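Local coordinates for protein dipicolinate synthase subunit A (Bacillus halodurans, PDB 3D4O) that is one subunit of the synthase that probably makes dipicolinic acid of bacterial spores, an oxidoreductase whose Rossmann-type domain is likely to bind a nicotinamide cofactor, at residues Asn133-Pro136 with Thr137-Thr141; Met168-Ala171 with Arg172-Ala176; Ala273-Thr276 with Ala277-Leu281. All coordinates share one frame; numbering follows the deposited sequence. Where two conformers were deposited one is given.

How the contacts relate
Going from the N terminus, the three contacts come in series: each lies along one helix, no two nest or cross, and none closes a long loop. Contact 1 lies on helix 127-148, which follows the last strand of the first parallel sheet and leads to the first strand of the second. Contact 2 is on helix 165-176 and touches contact 1 through S134 OG and S169 OG, 2.5 Å apart, and through T141 against F174. Contact 3 opens helix 274-289 and meets contact 1 where P136 packs on A273. Contacts 2 and 3 do not touch, their nearest atoms about 11 Å apart. All three also face the second subunit.

Contact 1 (Asn133-Pro136 with Thr137-Thr141); sequences NSIP and TAEGT
N133 and T137 sit one helical turn apart, and the carbonyl of N133 takes two hydrogen bonds from T137. The hydroxyl OG1 of T137 donates to N133 O over 2.9 Å, while T137 N reaches the same oxygen at 3.2 Å, the two arriving from opposite faces of the carbonyl plane. What turns the hydroxyl back towards the preceding turn is chi1 of -63°, which sets OG1 beside the backbone N. T141 repeats the trick one turn on: its OG1 and its N both grip T137 O, the hydroxyl at 2.8 Å.

Backbone bonds carry the rest. A138 N binds S134 O, E139 N binds I135 O at 3.1 Å, and G140 N closes on P136 O at 2.9 Å. P136 has no N-H to give to the turn before, and the helix kinks there.

Side-chain packing is slight: I135 and E139 run side by side, CG2 of I135 standing 4.1 Å from OE2 of E139. The carboxylate itself is held by backbone N-H groups of I153 and H154 of the second subunit, and S134 OG also bonds to I131 O, besides its link to helix 165-176.

This is a kinked, largely buried stretch of helix with threonine hydroxyls folded back onto the carbonyls four residues earlier, in the segment that leads from the first Rossmann-like sheet to the second.

Contact 2 (Met168-Ala171 with Arg172-Ala176); sequences MSVA and RKFAA. With EDO (1,2-ethanediol), chain L.
V170 and F174 lie side by side and point the same way, on the face of helix 165-176 that packs against the strands. Chi1 of 163° puts CG1 of V170 anti to the backbone N, and from there it meets the ring of F174 at CD2, 4.0 Å away. The carbonyl of V170 approaches the same ring at its edge and in its plane, V170 O lying 3.4 Å from CD2 of F174, while it also accepts the backbone N-H of F174. V170 rests on V160, and F174 on V158 and V181. V170 also packs on the turn after strand 157-161, whose GxGxxG pattern (G162, G164, G167) is consistent with a Rossmann dinucleotide-binding site.

On another face of the helix, M168, here a selenomethionine, and R172 also run alongside each other. CG of M168 comes nearest, meeting the guanidinium obliquely at NH1 of R172, with SE a little farther off. R172 was modelled in two conformers, so this closeness is doubtful.

K173 climbs past S169 and then bends at its last torsion (chi4 59°), which brings NZ within 2.7 Å of a water. That water in turn donates to S169 O, also at 2.7 Å, and S169 O takes a weak bond from K173 N besides. OG of S169 makes the tie to helix 127-148, which K173 flanks with its aliphatic part on A138 and I142. A 1,2-ethanediol, probably from the crystallisation liquor, gives a weak hydrogen bond from O2 to R172 O.

Within this beta-alpha-beta unit apolar side chains thus face the sheet, while the other faces mix aliphatic stems with charged and water-linked ends. The ammonium of K173 reaches the backbone through one water, and its charge would probably polarise the carbonyl of S169.

Contact 3 (Ala273-Thr276 with Ala277-Leu281); sequences APKT and AGRIL
K275 and R279, one turn apart on helix 274-289, lay their long side chains alongside each other. CD of K275 lies 3.8 Å above the guanidinium plane of R279, over its centre, and CG of K275 stands 3.9 Å from NE of R279. The lysine gets there by leaving CG anti to the backbone N and bending at chi3, -85°, whereas the arginine runs extended from CG to NE. Their like charges end up close, NZ of K275 being 4.1 Å from NH2 of R279; the mutual repulsion is presumably eased by E19 of helix 15-26, whose carboxylate forms a salt bridge with NE of R279.

Hydrogen bonding starts the helix. A273 takes the N-cap position just after helix 268-272, and its carbonyl oxygen, A273 O, receives A277 N at 2.9 Å. G278 N then binds P274 O at 2.8 Å. R279 N follows onto K275 O at 3.0 Å, and I280 N onto T276 O at 3.3 Å. The hydroxyl of T276 turns to the dimer interface instead, in a hydrogen bond with the backbone N of T152 of the second subunit.

Carbon contacts fill in around these bonds. CG1 of I280 comes back to 3.5 Å from T276 O, and CB of A277 packs against A273 O, so that the carbonyls of the first turn are lined by carbon from the next as well as bonded by its N-H groups.

Coming after strand 261-264 and helix 268-272, the helix begins between helix 15-26 of the first domain, which meets P274 and A277 through A15 and R16, helix 127-148, whose I129 and Y132 lie on I280, and the second subunit, whose D150 and F151 pack on the opening turn.

Contact 1 (Asn133-Pro136 with Thr137-Thr141)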
loop_
_atom_site.group_PDB
_atom_site.type_symbol
_atom_site.label_atom_id
_atom_site.label_comp_id
_atom_site.label_asym_id
_atom_site.label_seq_id
_atom_site.Cartn_x
_atom_site.Cartn_y
_atom_site.Cartn_z
ATOM N N ASN C 133 -4.088 13.784 11.817
ATOM C CA ASN C 133 -3.373 12.502 11.973
ATOM C C ASN C 133 -4.092 11.359 11.247
ATOM O O ASN C 133 -3.490 10.315 10.955
ATOM C CB ASN C 133 -3.180 12.221 13.474
ATOM C CG ASN C 133 -2.339 11.003 13.748
ATOM O OD1 ASN C 133 -1.127 10.982 13.480
ATOM N ND2 ASN C 133 -2.967 9.981 14.318
ATOM N N SER C 134 -5.378 11.574 10.964
ATOM C CA SER C 134 -6.209 10.603 10.232
ATOM C C SER C 134 -5.730 10.479 8.795
ATOM O O SER C 134 -5.985 9.467 8.144
ATOM C CB SER C 134 -7.706 10.950 10.186
ATOM O OG SER C 134 -8.000 12.076 9.361
ATOM N N ILE C 135 -5.029 11.504 8.309
ATOM C CA ILE C 135 -4.555 11.512 6.905
ATOM C C ILE C 135 -3.445 10.451 6.697
ATOM O O ILE C 135 -3.593 9.528 5.894
ATOM C CB ILE C 135 -4.140 12.900 6.429
ATOM C CG1 ILE C 135 -5.367 13.822 6.472
ATOM C CG2 ILE C 135 -3.603 12.843 5.001
ATOM C CD1 ILE C 135 -5.067 15.270 6.183
ATOM N N PRO C 136 -2.335 10.556 7.431
ATOM C CA PRO C 136 -1.394 9.473 7.243
ATOM C C PRO C 136 -1.922 8.107 7.709
ATOM O O PRO C 136 -1.485 7.073 7.209
ATOM C CB PRO C 136 -0.174 9.897 8.086
ATOM C CG PRO C 136 -0.760 10.886 9.135
ATOM C CD PRO C 136 -1.836 11.604 8.326
ATOM N N THR C 137 -2.823 8.088 8.685
ATOM C CA THR C 137 -3.379 6.817 9.143
ATOM C C THR C 137 -4.094 6.118 7.978
ATOM O O THR C 137 -3.918 4.912 7.777
ATOM C CB THR C 137 -4.337 6.958 10.332
ATOM O OG1 THR C 137 -3.622 7.475 11.466
ATOM C CG2 THR C 137 -4.912 5.609 10.694
ATOM N N ALA C 138 -4.840 6.904 7.193
ATOM C CA ALA C 138 -5.604 6.394 5.994
ATOM C C ALA C 138 -4.656 5.919 4.938
ATOM O O ALA C 138 -4.873 4.888 4.309
ATOM C CB ALA C 138 -6.507 7.438 5.406
ATOM N N GLU C 139 -3.591 6.683 4.767
ATOM C CA GLU C 139 -2.561 6.339 3.805
ATOM C C GLU C 139 -1.969 5.010 4.148
ATOM O O GLU C 139 -1.816 4.152 3.297
ATOM C CB GLU C 139 -1.467 7.407 3.679
ATOM C CG GLU C 139 -2.011 8.607 2.908
ATOM C CD GLU C 139 -0.992 9.656 2.525
ATOM O OE1 GLU C 139 0.249 9.387 2.499
ATOM O OE2 GLU C 139 -1.442 10.769 2.156
ATOM N N GLY C 140 -1.669 4.826 5.417
ATOM C CA GLY C 140 -1.100 3.566 5.867
ATOM C C GLY C 140 -2.083 2.418 5.716
ATOM O O GLY C 140 -1.705 1.308 5.390
ATOM N N THR C 141 -3.350 2.706 5.968
ATOM C CA THR C 141 -4.411 1.701 5.869
ATOM C C THR C 141 -4.567 1.253 4.405
ATOM O O THR C 141 -4.687 0.099 4.092
ATOM C CB THR C 141 -5.762 2.248 6.421
ATOM O OG1 THR C 141 -5.581 2.599 7.796
ATOM C CG2 THR C 141 -6.906 1.176 6.310
#

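Contact 2 (Met168-Ala171 with Arg172-Ala176)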
loop_
_atom_site.group_PDB
_atom_site.type_symbol
_atom_site.label_atom_id
_atom_site.label_comp_id
_atom_site.label_asym_id
_atom_site.label_seq_id
_atom_site.Cartn_x
_atom_site.Cartn_y
_atom_site.Cartn_z
HETATM N N MSE C 168 -14.037 8.729 8.894
HETATM C CA MSE C 168 -14.447 9.615 7.821
HETATM C C MSE C 168 -13.335 9.790 6.782
HETATM O O MSE C 168 -13.599 9.866 5.586
HETATM C CB MSE C 168 -14.893 10.964 8.356
HETATM C CG MSE C 168 -14.997 11.982 7.241
HETATM SE SE MSE C 168 -16.127 13.425 7.686
HETATM C CE MSE C 168 -17.558 12.184 7.891
ATOM N N SER C 169 -12.093 9.828 7.249
ATOM C CA SER C 169 -10.929 10.023 6.351
ATOM C C SER C 169 -10.584 8.751 5.592
ATOM O O SER C 169 -10.165 8.774 4.439
ATOM C CB SER C 169 -9.695 10.399 7.166
ATOM O OG SER C 169 -9.911 11.623 7.826
ATOM N N VAL C 170 -10.765 7.654 6.291
ATOM C CA VAL C 170 -10.441 6.323 5.792
ATOM C C VAL C 170 -11.428 5.928 4.713
ATOM O O VAL C 170 -11.055 5.516 3.626
ATOM C CB VAL C 170 -10.391 5.275 6.919
ATOM C CG1 VAL C 170 -10.478 3.838 6.359
ATOM C CG2 VAL C 170 -9.113 5.479 7.779
ATOM N N ALA C 171 -12.698 6.110 5.007
ATOM C CA ALA C 171 -13.748 5.719 4.060
ATOM C C ALA C 171 -13.651 6.546 2.767
ATOM O O ALA C 171 -13.703 6.011 1.654
ATOM C CB ALA C 171 -15.107 5.846 4.698
ATOM N N ARG C 172 -13.389 7.834 2.927
ATOM C CA ARG C 172 -13.306 8.772 1.803
ATOM C C ARG C 172 -12.214 8.343 0.803
ATOM O O ARG C 172 -12.384 8.384 -0.412
ATOM C CB ARG C 172 -13.063 10.203 2.330
ATOM C CG ARG C 172 -13.159 11.313 1.285
ATOM C CD ARG C 172 -13.129 12.757 1.908
ATOM N NE ARG C 172 -14.424 13.373 2.284
ATOM C CZ ARG C 172 -14.801 13.668 3.538
ATOM N NH1 ARG C 172 -13.987 13.373 4.539
ATOM N NH2 ARG C 172 -15.981 14.292 3.788
ATOM N N LYS C 173 -11.096 7.930 1.343
ATOM C CA LYS C 173 -9.958 7.496 0.541
ATOM C C LYS C 173 -10.172 6.121 -0.124
ATOM O O LYS C 173 -9.721 5.895 -1.211
ATOM C CB LYS C 173 -8.654 7.545 1.339
ATOM C CG LYS C 173 -8.177 8.983 1.428
ATOM C CD LYS C 173 -6.871 9.175 2.185
ATOM C CE LYS C 173 -6.234 10.575 1.862
ATOM N NZ LYS C 173 -6.984 11.813 2.132
ATOM N N PHE C 174 -10.852 5.197 0.525
ATOM C CA PHE C 174 -11.079 3.925 -0.143
ATOM C C PHE C 174 -12.013 4.164 -1.327
ATOM O O PHE C 174 -11.823 3.602 -2.418
ATOM C CB PHE C 174 -11.568 2.826 0.799
ATOM C CG PHE C 174 -10.453 2.088 1.449
ATOM C CD1 PHE C 174 -9.896 0.977 0.827
ATOM C CD2 PHE C 174 -9.915 2.521 2.640
ATOM C CE1 PHE C 174 -8.837 0.312 1.390
ATOM C CE2 PHE C 174 -8.874 1.853 3.216
ATOM C CZ PHE C 174 -8.328 0.735 2.599
ATOM N N ALA C 175 -12.967 5.060 -1.128
ATOM C CA ALA C 175 -13.954 5.360 -2.152
ATOM C C ALA C 175 -13.294 6.067 -3.319
ATOM O O ALA C 175 -13.527 5.739 -4.469
ATOM C CB ALA C 175 -15.083 6.179 -1.615
ATOM N N ALA C 176 -12.423 7.018 -3.015
ATOM C CA ALA C 176 -11.786 7.812 -4.081
ATOM C C ALA C 176 -10.853 6.921 -4.885
ATOM O O ALA C 176 -10.527 7.217 -6.043
ATOM C CB ALA C 176 -11.072 9.057 -3.542
HETATM C C1 EDO L . -16.587 9.788 -0.904
HETATM O O1 EDO L . -17.282 11.024 -0.712
HETATM C C2 EDO L . -15.812 9.830 -2.223
HETATM O O2 EDO L . -14.426 9.739 -1.919
HETATM O O HOH W 1 -8.657 11.010 4.067
#

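Contact 3 (Ala273-Thr276 with Ala277-Leu281)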
loop_
_atom_site.group_PDB
_atom_site.type_symbol
_atom_site.label_atom_id
_atom_site.label_comp_id
_atom_site.label_asym_id
_atom_site.label_seq_id
_atom_site.Cartn_x
_atom_site.Cartn_y
_atom_site.Cartn_z
ATOM N N ALA C 273 4.333 8.314 7.529
ATOM C CA ALA C 273 4.554 9.747 7.290
ATOM C C ALA C 273 5.111 10.415 8.544
ATOM O O ALA C 273 4.564 11.415 9.014
ATOM C CB ALA C 273 3.233 10.413 6.871
ATOM N N PRO C 274 6.199 9.860 9.094
ATOM C CA PRO C 274 6.702 10.354 10.378
ATOM C C PRO C 274 7.124 11.831 10.395
ATOM O O PRO C 274 7.020 12.489 11.424
ATOM C CB PRO C 274 7.893 9.420 10.663
ATOM C CG PRO C 274 8.288 8.871 9.322
ATOM C CD PRO C 274 7.026 8.769 8.553
ATOM N N LYS C 275 7.585 12.331 9.252
ATOM C CA LYS C 275 8.023 13.721 9.162
ATOM C C LYS C 275 6.790 14.616 9.276
ATOM O O LYS C 275 6.742 15.530 10.107
ATOM C CB LYS C 275 8.793 14.008 7.877
ATOM C CG LYS C 275 9.246 15.460 7.766
ATOM C CD LYS C 275 10.195 15.742 6.617
ATOM C CE LYS C 275 11.652 15.444 7.029
ATOM N NZ LYS C 275 12.676 15.918 6.009
ATOM N N THR C 276 5.779 14.303 8.445
ATOM C CA THR C 276 4.533 15.080 8.431
ATOM C C THR C 276 3.902 15.017 9.832
ATOM O O THR C 276 3.591 16.025 10.418
ATOM C CB THR C 276 3.490 14.564 7.377
ATOM O OG1 THR C 276 4.070 14.551 6.059
ATOM C CG2 THR C 276 2.277 15.482 7.337
ATOM N N ALA C 277 3.759 13.810 10.358
ATOM C CA ALA C 277 3.072 13.615 11.636
ATOM C C ALA C 277 3.846 14.234 12.791
ATOM O O ALA C 277 3.282 14.833 13.700
ATOM C CB ALA C 277 2.824 12.133 11.879
ATOM N N GLY C 278 5.158 14.088 12.750
ATOM C CA GLY C 278 5.978 14.619 13.814
ATOM C C GLY C 278 5.992 16.137 13.884
ATOM O O GLY C 278 6.065 16.723 14.958
ATOM N N ARG C 279 5.973 16.766 12.719
ATOM C CA ARG C 279 6.043 18.238 12.630
ATOM C C ARG C 279 4.758 18.819 13.153
ATOM O O ARG C 279 4.746 19.869 13.788
ATOM C CB ARG C 279 6.334 18.723 11.200
ATOM C CG ARG C 279 7.786 18.535 10.850
ATOM C CD ARG C 279 8.160 19.057 9.471
ATOM N NE ARG C 279 9.605 19.008 9.284
ATOM C CZ ARG C 279 10.226 19.312 8.148
ATOM N NH1 ARG C 279 9.524 19.679 7.090
ATOM N NH2 ARG C 279 11.549 19.232 8.069
ATOM N N ILE C 280 3.682 18.095 12.938
ATOM C CA ILE C 280 2.404 18.549 13.455
ATOM C C ILE C 280 2.455 18.568 14.975
ATOM O O ILE C 280 2.064 19.537 15.596
ATOM C CB ILE C 280 1.259 17.719 12.956
ATOM C CG1 ILE C 280 0.960 18.129 11.498
ATOM C CG2 ILE C 280 0.030 17.936 13.844
ATOM C CD1 ILE C 280 -0.044 17.219 10.843
ATOM N N LEU C 281 3.025 17.516 15.553
ATOM C CA LEU C 281 3.111 17.410 17.017
ATOM C C LEU C 281 4.061 18.427 17.585
ATOM O O LEU C 281 3.796 19.046 18.638
ATOM C CB LEU C 281 3.580 16.025 17.435
ATOM C CG LEU C 281 2.613 14.917 17.012
ATOM C CD1 LEU C 281 3.222 13.562 17.361
ATOM C CD2 LEU C 281 1.232 15.152 17.689
#